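Local coordinates for homocysteine S-methyltransferase (Escherichia coli, PDB 5DMM), which catalyses methyl transfer from S-methylmethionine, or less efficiently from S-adenosylmethionine, to homocysteine, with zinc as cofactor, at residues V54-A66 with R297-R309. Numbering follows the deposited sequence.
Sequences VHLDYYRAGAQCA and RTTPADIAALKAR. With BME (beta-mercaptoethanol), chain E.
Pro-300 CG lies over one face of the Tyr-58 ring, 3.8 Å from the ring centroid and 18° off the normal, a CH-pi contact. With chi1 at -84°, Tyr-58 CG sits beside the backbone N and the ring reaches across to helix 300-309. There Ile-303 CG1 meets the ring edge, 3.6 Å from Tyr-58 CD1. The Tyr-58 hydroxyl hydrogen-bonds Ala-22 O. With an alanine at this position, Pro-300 and the flank of Ile-303 would probably border a gap, and Ala-22 O would lose this donor. Asp-57 OD1 rests 3.6 Å from Pro-300 CG, while Asp-57 OD2 is salt-bridged to Arg-30.

The axes of helix 54-61 and helix 300-309 approach to 8.7 Å, crossing at -20°, and small residues line the seam. Ala-61 CB packs on Pro-300 CB and Ile-303 CG2, both at 4.0 Å, and Ala-304 CA makes a CA-H...O contact of 3.5 Å with Ala-61 O. Gly-62 closes helix 48-61 in a Schellman motif, Ala-63 N bonding back to Tyr-58 O at 3.0 Å; the positive phi of Gly-62 demands glycine, and a CB would clash with Lys-307 CG. Thr-299 and Asp-302 form a capping box: Thr-299 N donates to the anti lone pair of Asp-302 OD2 (2.9 Å), and Thr-299 OG1, at the N-cap, accepts from Ala-301 N.

Helix 48-61, which leads into the second strand of the TIM barrel, lies beside C-terminal helix 300-309, which follows the eighth. No direct hydrogen bond crosses, although one water links Gly-62 O to Lys-307 NZ; cohesion therefore rests chiefly on apolar and CH-pi packing.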
ATOM      1  N   VAL A  54      11.382   0.020  12.064  1.00 16.56           N
ATOM      2  CA  VAL A  54      11.492   0.093  10.610  1.00 17.13           C
ATOM      3  C   VAL A  54      10.697   1.274  10.057  1.00 15.73           C
ATOM      4  O   VAL A  54      11.166   1.969   9.146  1.00 14.30           O
ATOM      5  CB  VAL A  54      11.018  -1.206   9.937  1.00 16.44           C
ATOM      6  CG1 VAL A  54      10.989  -1.015   8.415  1.00 17.73           C
ATOM      7  CG2 VAL A  54      11.936  -2.358  10.319  1.00 17.30           C
ATOM      8  N   HIS A  55       9.508   1.517  10.606  1.00 15.00           N
ATOM      9  CA  HIS A  55       8.735   2.687  10.175  1.00 17.99           C
ATOM     10  C   HIS A  55       9.535   3.971  10.452  1.00 16.00           C
ATOM     11  O   HIS A  55       9.600   4.884   9.625  1.00 14.66           O
ATOM     12  CB  HIS A  55       7.375   2.747  10.880  1.00 17.43           C
ATOM     13  CG  HIS A  55       6.388   1.720  10.411  1.00 16.38           C
ATOM     14  ND1 HIS A  55       6.074   1.536   9.083  1.00 15.94           N
ATOM     15  CD2 HIS A  55       5.623   0.841  11.105  1.00 14.80           C
ATOM     16  CE1 HIS A  55       5.160   0.583   8.977  1.00 15.46           C
ATOM     17  NE2 HIS A  55       4.867   0.150  10.188  1.00 13.87           N
ATOM     18  N   LEU A  56      10.165   4.028  11.622  1.00 16.98           N
ATOM     19  CA  LEU A  56      10.961   5.197  11.985  1.00 17.25           C
ATOM     20  C   LEU A  56      12.143   5.349  11.026  1.00 18.91           C
ATOM     21  O   LEU A  56      12.470   6.456  10.591  1.00 17.44           O
ATOM     22  CB  LEU A  56      11.449   5.085  13.430  1.00 17.76           C
ATOM     23  CG  LEU A  56      12.397   6.191  13.904  1.00 20.45           C
ATOM     24  CD1 LEU A  56      11.720   7.560  13.832  1.00 20.84           C
ATOM     25  CD2 LEU A  56      12.907   5.891  15.320  1.00 20.03           C
ATOM     26  N   ASP A  57      12.767   4.225  10.694  1.00 15.91           N
ATOM     27  CA  ASP A  57      13.846   4.172   9.704  1.00 19.28           C
ATOM     28  C   ASP A  57      13.450   4.809   8.364  1.00 18.50           C
ATOM     29  O   ASP A  57      14.212   5.579   7.752  1.00 17.33           O
ATOM     30  CB  ASP A  57      14.236   2.711   9.484  1.00 20.56           C
ATOM     31  CG  ASP A  57      15.666   2.540   9.058  1.00 33.62           C
ATOM     32  OD1 ASP A  57      16.184   3.396   8.302  1.00 36.48           O
ATOM     33  OD2 ASP A  57      16.273   1.530   9.483  1.00 38.57           O
ATOM     34  N   TYR A  58      12.254   4.477   7.898  1.00 16.60           N
ATOM     35  CA  TYR A  58      11.794   5.013   6.620  1.00 17.15           C
ATOM     36  C   TYR A  58      11.458   6.502   6.717  1.00 17.40           C
ATOM     37  O   TYR A  58      11.745   7.255   5.787  1.00 17.67           O
ATOM     38  CB  TYR A  58      10.583   4.222   6.100  1.00 15.29           C
ATOM     39  CG  TYR A  58      10.979   2.969   5.342  1.00 13.17           C
ATOM     40  CD1 TYR A  58      11.656   3.063   4.127  1.00 15.47           C
ATOM     41  CD2 TYR A  58      10.667   1.692   5.831  1.00 15.57           C
ATOM     42  CE1 TYR A  58      12.019   1.949   3.420  1.00 14.50           C
ATOM     43  CE2 TYR A  58      11.037   0.549   5.119  1.00 16.53           C
ATOM     44  CZ  TYR A  58      11.727   0.700   3.912  1.00 16.88           C
ATOM     45  OH  TYR A  58      12.108  -0.385   3.159  1.00 14.54           O
ATOM     46  N   TYR A  59      10.849   6.939   7.817  1.00 18.28           N
ATOM     47  CA  TYR A  59      10.594   8.376   7.965  1.00 17.84           C
ATOM     48  C   TYR A  59      11.925   9.147   7.972  1.00 20.27           C
ATOM     49  O   TYR A  59      12.014  10.237   7.421  1.00 20.49           O
ATOM     50  CB  TYR A  59       9.803   8.682   9.238  1.00 18.77           C
ATOM     51  CG  TYR A  59       8.300   8.399   9.216  1.00 16.77           C
ATOM     52  CD1 TYR A  59       7.473   8.869   8.190  1.00 15.82           C
ATOM     53  CD2 TYR A  59       7.707   7.696  10.259  1.00 17.21           C
ATOM     54  CE1 TYR A  59       6.095   8.625   8.202  1.00 16.16           C
ATOM     55  CE2 TYR A  59       6.329   7.452  10.282  1.00 16.09           C
ATOM     56  CZ  TYR A  59       5.533   7.918   9.244  1.00 17.69           C
ATOM     57  OH  TYR A  59       4.181   7.682   9.254  1.00 16.15           O
ATOM     58  N   ARG A  60      12.955   8.569   8.590  1.00 19.07           N
ATOM     59  CA  ARG A  60      14.284   9.176   8.602  1.00 23.88           C
ATOM     60  C   ARG A  60      14.873   9.264   7.200  1.00 22.80           C
ATOM     61  O   ARG A  60      15.542  10.241   6.866  1.00 24.70           O
ATOM     62  CB  ARG A  60      15.238   8.393   9.507  1.00 22.46           C
ATOM     63  CG  ARG A  60      14.997   8.594  10.982  1.00 27.89           C
ATOM     64  CD  ARG A  60      16.010   7.812  11.814  1.00 27.77           C
ATOM     65  NE  ARG A  60      15.961   8.236  13.206  1.00 29.96           N
ATOM     66  CZ  ARG A  60      16.240   7.449  14.234  1.00 31.56           C
ATOM     67  NH1 ARG A  60      16.581   6.182  14.024  1.00 35.92           N
ATOM     68  NH2 ARG A  60      16.175   7.927  15.470  1.00 36.25           N
ATOM     69  N   ALA A  61      14.611   8.248   6.380  1.00 19.61           N
ATOM     70  CA  ALA A  61      15.134   8.199   5.022  1.00 18.34           C
ATOM     71  C   ALA A  61      14.419   9.191   4.098  1.00 22.82           C
ATOM     72  O   ALA A  61      14.876   9.452   2.983  1.00 21.82           O
ATOM     73  CB  ALA A  61      15.023   6.793   4.471  1.00 20.90           C
ATOM     74  N   GLY A  62      13.295   9.735   4.554  1.00 18.79           N
ATOM     75  CA  GLY A  62      12.583  10.729   3.779  1.00 18.72           C
ATOM     76  C   GLY A  62      11.147  10.385   3.439  1.00 18.15           C
ATOM     77  O   GLY A  62      10.450  11.201   2.830  1.00 17.95           O
ATOM     78  N   ALA A  63      10.693   9.188   3.818  1.00 16.36           N
ATOM     79  CA  ALA A  63       9.305   8.798   3.571  1.00 17.42           C
ATOM     80  C   ALA A  63       8.353   9.768   4.253  1.00 17.35           C
ATOM     81  O   ALA A  63       8.582  10.175   5.384  1.00 17.23           O
ATOM     82  CB  ALA A  63       9.040   7.366   4.064  1.00 16.36           C
ATOM     83  N   GLN A  64       7.274  10.136   3.568  1.00 13.23           N
ATOM     84  CA  GLN A  64       6.265  10.982   4.181  1.00 14.67           C
ATOM     85  C   GLN A  64       4.977  10.205   4.423  1.00 17.79           C
ATOM     86  O   GLN A  64       4.008  10.748   4.961  1.00 17.56           O
ATOM     87  CB  GLN A  64       6.009  12.213   3.308  1.00 16.32           C
ATOM     88  CG  GLN A  64       7.284  13.023   3.124  1.00 20.93           C
ATOM     89  CD  GLN A  64       7.254  13.896   1.892  1.00 23.77           C
ATOM     90  OE1 GLN A  64       7.506  13.428   0.779  1.00 23.67           O
ATOM     91  NE2 GLN A  64       6.957  15.173   2.082  1.00 26.26           N
ATOM     92  N   CYS A  65       4.990   8.935   4.029  1.00 16.47           N
ATOM     93  CA  CYS A  65       3.866   8.033   4.283  1.00 16.48           C
ATOM     94  C   CYS A  65       4.367   6.633   4.611  1.00 15.75           C
ATOM     95  O   CYS A  65       5.100   6.033   3.822  1.00 20.60           O
ATOM     96  CB  CYS A  65       2.925   7.983   3.070  1.00 15.66           C
ATOM     97  SG  CYS A  65       1.395   7.038   3.377  1.00 20.20           S
ATOM     98  N   ALA A  66       3.977   6.114   5.776  1.00 14.35           N
ATOM     99  CA  ALA A  66       4.250   4.729   6.120  1.00 14.68           C
ATOM    100  C   ALA A  66       3.099   3.827   5.695  1.00 17.66           C
ATOM    101  O   ALA A  66       1.933   4.197   5.836  1.00 18.97           O
ATOM    102  CB  ALA A  66       4.494   4.583   7.633  1.00 14.50           C
ATOM    103  N   ARG A 297      11.902  -6.074  -1.846  1.00 26.26           N
ATOM    104  CA  ARG A 297      13.367  -6.037  -1.765  1.00 27.70           C
ATOM    105  C   ARG A 297      13.942  -4.622  -1.730  1.00 23.11           C
ATOM    106  O   ARG A 297      15.160  -4.441  -1.741  1.00 25.41           O
ATOM    107  CB  ARG A 297      13.989  -6.837  -2.914  1.00 29.09           C
ATOM    108  CG  ARG A 297      13.589  -8.306  -2.892  1.00 36.22           C
ATOM    109  CD  ARG A 297      14.266  -9.103  -3.986  1.00 42.18           C
ATOM    110  NE  ARG A 297      14.132  -8.466  -5.291  1.00 47.73           N
ATOM    111  CZ  ARG A 297      13.060  -8.559  -6.073  1.00 44.46           C
ATOM    112  NH1 ARG A 297      13.044  -7.934  -7.244  1.00 44.48           N
ATOM    113  NH2 ARG A 297      12.005  -9.267  -5.688  1.00 40.14           N
ATOM    114  N   THR A 298      13.077  -3.615  -1.662  1.00 18.12           N
ATOM    115  CA  THR A 298      13.556  -2.260  -1.432  1.00 16.51           C
ATOM    116  C   THR A 298      13.790  -2.059   0.056  1.00 18.01           C
ATOM    117  O   THR A 298      13.302  -2.819   0.898  1.00 19.58           O
ATOM    118  CB  THR A 298      12.587  -1.196  -1.962  1.00 16.77           C
ATOM    119  OG1 THR A 298      11.366  -1.241  -1.215  1.00 19.75           O
ATOM    120  CG2 THR A 298      12.309  -1.452  -3.429  1.00 16.39           C
ATOM    121  N   THR A 299      14.581  -1.046   0.373  1.00 16.50           N
ATOM    122  CA  THR A 299      14.991  -0.780   1.738  1.00 14.64           C
ATOM    123  C   THR A 299      15.014   0.743   1.897  1.00 14.78           C
ATOM    124  O   THR A 299      14.783   1.473   0.921  1.00 13.81           O
ATOM    125  CB  THR A 299      16.393  -1.378   2.036  1.00 18.45           C
ATOM    126  OG1 THR A 299      17.379  -0.552   1.422  1.00 17.68           O
ATOM    127  CG2 THR A 299      16.534  -2.793   1.497  1.00 16.33           C
ATOM    128  N   PRO A 300      15.300   1.243   3.111  1.00 14.77           N
ATOM    129  CA  PRO A 300      15.404   2.701   3.249  1.00 15.65           C
ATOM    130  C   PRO A 300      16.486   3.343   2.370  1.00 19.37           C
ATOM    131  O   PRO A 300      16.470   4.571   2.199  1.00 18.00           O
ATOM    132  CB  PRO A 300      15.740   2.875   4.727  1.00 17.80           C
ATOM    133  CG  PRO A 300      15.037   1.708   5.390  1.00 16.84           C
ATOM    134  CD  PRO A 300      15.229   0.568   4.422  1.00 16.83           C
ATOM    135  N   ALA A 301      17.403   2.546   1.822  1.00 17.21           N
ATOM    136  CA  ALA A 301      18.424   3.084   0.913  1.00 18.33           C
ATOM    137  C   ALA A 301      17.775   3.625  -0.359  1.00 19.39           C
ATOM    138  O   ALA A 301      18.191   4.656  -0.882  1.00 18.94           O
ATOM    139  CB  ALA A 301      19.459   2.030   0.569  1.00 21.09           C
ATOM    140  N   ASP A 302      16.754   2.925  -0.851  1.00 19.18           N
ATOM    141  CA  ASP A 302      16.025   3.376  -2.040  1.00 18.47           C
ATOM    142  C   ASP A 302      15.272   4.673  -1.785  1.00 18.86           C
ATOM    143  O   ASP A 302      15.246   5.560  -2.647  1.00 16.04           O
ATOM    144  CB  ASP A 302      15.044   2.306  -2.520  1.00 17.98           C
ATOM    145  CG  ASP A 302      15.729   1.011  -2.904  1.00 23.86           C
ATOM    146  OD1 ASP A 302      16.272   0.936  -4.030  1.00 29.48           O
ATOM    147  OD2 ASP A 302      15.712   0.059  -2.090  1.00 21.84           O
ATOM    148  N   ILE A 303      14.646   4.773  -0.612  1.00 15.31           N
ATOM    149  CA  ILE A 303      13.906   5.976  -0.229  1.00 15.24           C
ATOM    150  C   ILE A 303      14.868   7.156  -0.069  1.00 18.14           C
ATOM    151  O   ILE A 303      14.583   8.276  -0.500  1.00 16.81           O
ATOM    152  CB  ILE A 303      13.105   5.740   1.078  1.00 15.36           C
ATOM    153  CG1 ILE A 303      12.119   4.593   0.865  1.00 15.95           C
ATOM    154  CG2 ILE A 303      12.357   6.994   1.485  1.00 16.73           C
ATOM    155  CD1 ILE A 303      11.246   4.798  -0.376  1.00 16.53           C
ATOM    156  N   ALA A 304      16.017   6.896   0.544  1.00 15.32           N
ATOM    157  CA  ALA A 304      17.053   7.918   0.695  1.00 19.99           C
ATOM    158  C   ALA A 304      17.530   8.417  -0.670  1.00 18.10           C
ATOM    159  O   ALA A 304      17.700   9.622  -0.889  1.00 19.04           O
ATOM    160  CB  ALA A 304      18.221   7.362   1.504  1.00 18.28           C
ATOM    161  N   ALA A 305      17.716   7.496  -1.606  1.00 15.93           N
ATOM    162  CA  ALA A 305      18.102   7.886  -2.961  1.00 19.84           C
ATOM    163  C   ALA A 305      17.022   8.734  -3.646  1.00 21.36           C
ATOM    164  O   ALA A 305      17.333   9.690  -4.351  1.00 20.34           O
ATOM    165  CB  ALA A 305      18.414   6.655  -3.802  1.00 16.97           C
ATOM    166  N   LEU A 306      15.755   8.390  -3.438  1.00 18.64           N
ATOM    167  CA  LEU A 306      14.662   9.148  -4.053  1.00 18.56           C
ATOM    168  C   LEU A 306      14.615  10.549  -3.485  1.00 21.78           C
ATOM    169  O   LEU A 306      14.397  11.528  -4.211  1.00 25.25           O
ATOM    170  CB  LEU A 306      13.313   8.447  -3.835  1.00 17.12           C
ATOM    171  CG  LEU A 306      13.028   7.217  -4.705  1.00 17.32           C
ATOM    172  CD1 LEU A 306      11.875   6.423  -4.142  1.00 16.20           C
ATOM    173  CD2 LEU A 306      12.706   7.649  -6.127  1.00 17.56           C
ATOM    174  N   LYS A 307      14.840  10.638  -2.183  1.00 20.03           N
ATOM    175  CA  LYS A 307      14.806  11.901  -1.459  1.00 22.74           C
ATOM    176  C   LYS A 307      15.877  12.850  -2.002  1.00 28.26           C
ATOM    177  O   LYS A 307      15.618  14.034  -2.231  1.00 28.34           O
ATOM    178  CB  LYS A 307      14.999  11.640   0.038  1.00 25.12           C
ATOM    179  CG  LYS A 307      15.034  12.873   0.930  1.00 28.00           C
ATOM    180  CD  LYS A 307      13.695  13.582   0.934  1.00 34.47           C
ATOM    181  CE  LYS A 307      13.684  14.757   1.896  1.00 36.54           C
ATOM    182  NZ  LYS A 307      12.369  15.465   1.861  1.00 41.43           N
ATOM    183  N   ALA A 308      17.066  12.303  -2.238  1.00 25.77           N
ATOM    184  CA  ALA A 308      18.188  13.082  -2.747  1.00 28.44           C
ATOM    185  C   ALA A 308      17.930  13.574  -4.166  1.00 30.90           C
ATOM    186  O   ALA A 308      18.351  14.669  -4.526  1.00 34.33           O
ATOM    187  CB  ALA A 308      19.465  12.265  -2.695  1.00 30.44           C
ATOM    188  N   ARG A 309      17.229  12.772  -4.963  1.00 27.68           N
ATOM    189  CA  ARG A 309      16.957  13.134  -6.357  1.00 30.90           C
ATOM    190  C   ARG A 309      15.739  14.032  -6.509  1.00 35.05           C
ATOM    191  O   ARG A 309      15.474  14.546  -7.590  1.00 34.18           O
ATOM    192  CB  ARG A 309      16.792  11.873  -7.211  1.00 23.70           C
ATOM    193  CG  ARG A 309      18.128  11.199  -7.514  1.00 34.68           C
ATOM    194  CD  ARG A 309      17.957   9.824  -8.138  1.00 31.73           C
ATOM    195  NE  ARG A 309      19.221   9.255  -8.609  1.00 34.36           N
ATOM    196  CZ  ARG A 309      20.109   8.642  -7.832  1.00 43.30           C
ATOM    197  NH1 ARG A 309      19.889   8.521  -6.527  1.00 38.48           N
ATOM    198  NH2 ARG A 309      21.229   8.157  -8.360  1.00 38.20           N
TER
HETATM  199  C1  BME E 504       9.527  -8.151   0.656  1.00 38.00           C
HETATM  200  C2  BME E 504       8.930  -8.628  -0.662  1.00 30.56           C
HETATM  201  O1  BME E 504      10.866  -7.741   0.477  1.00 21.32           O
HETATM  202  S2  BME E 504       7.383  -7.769  -1.063  1.00 62.55           S
HETATM  203  O   HOH W   1      10.693  13.936   2.814  1.00 30.31           O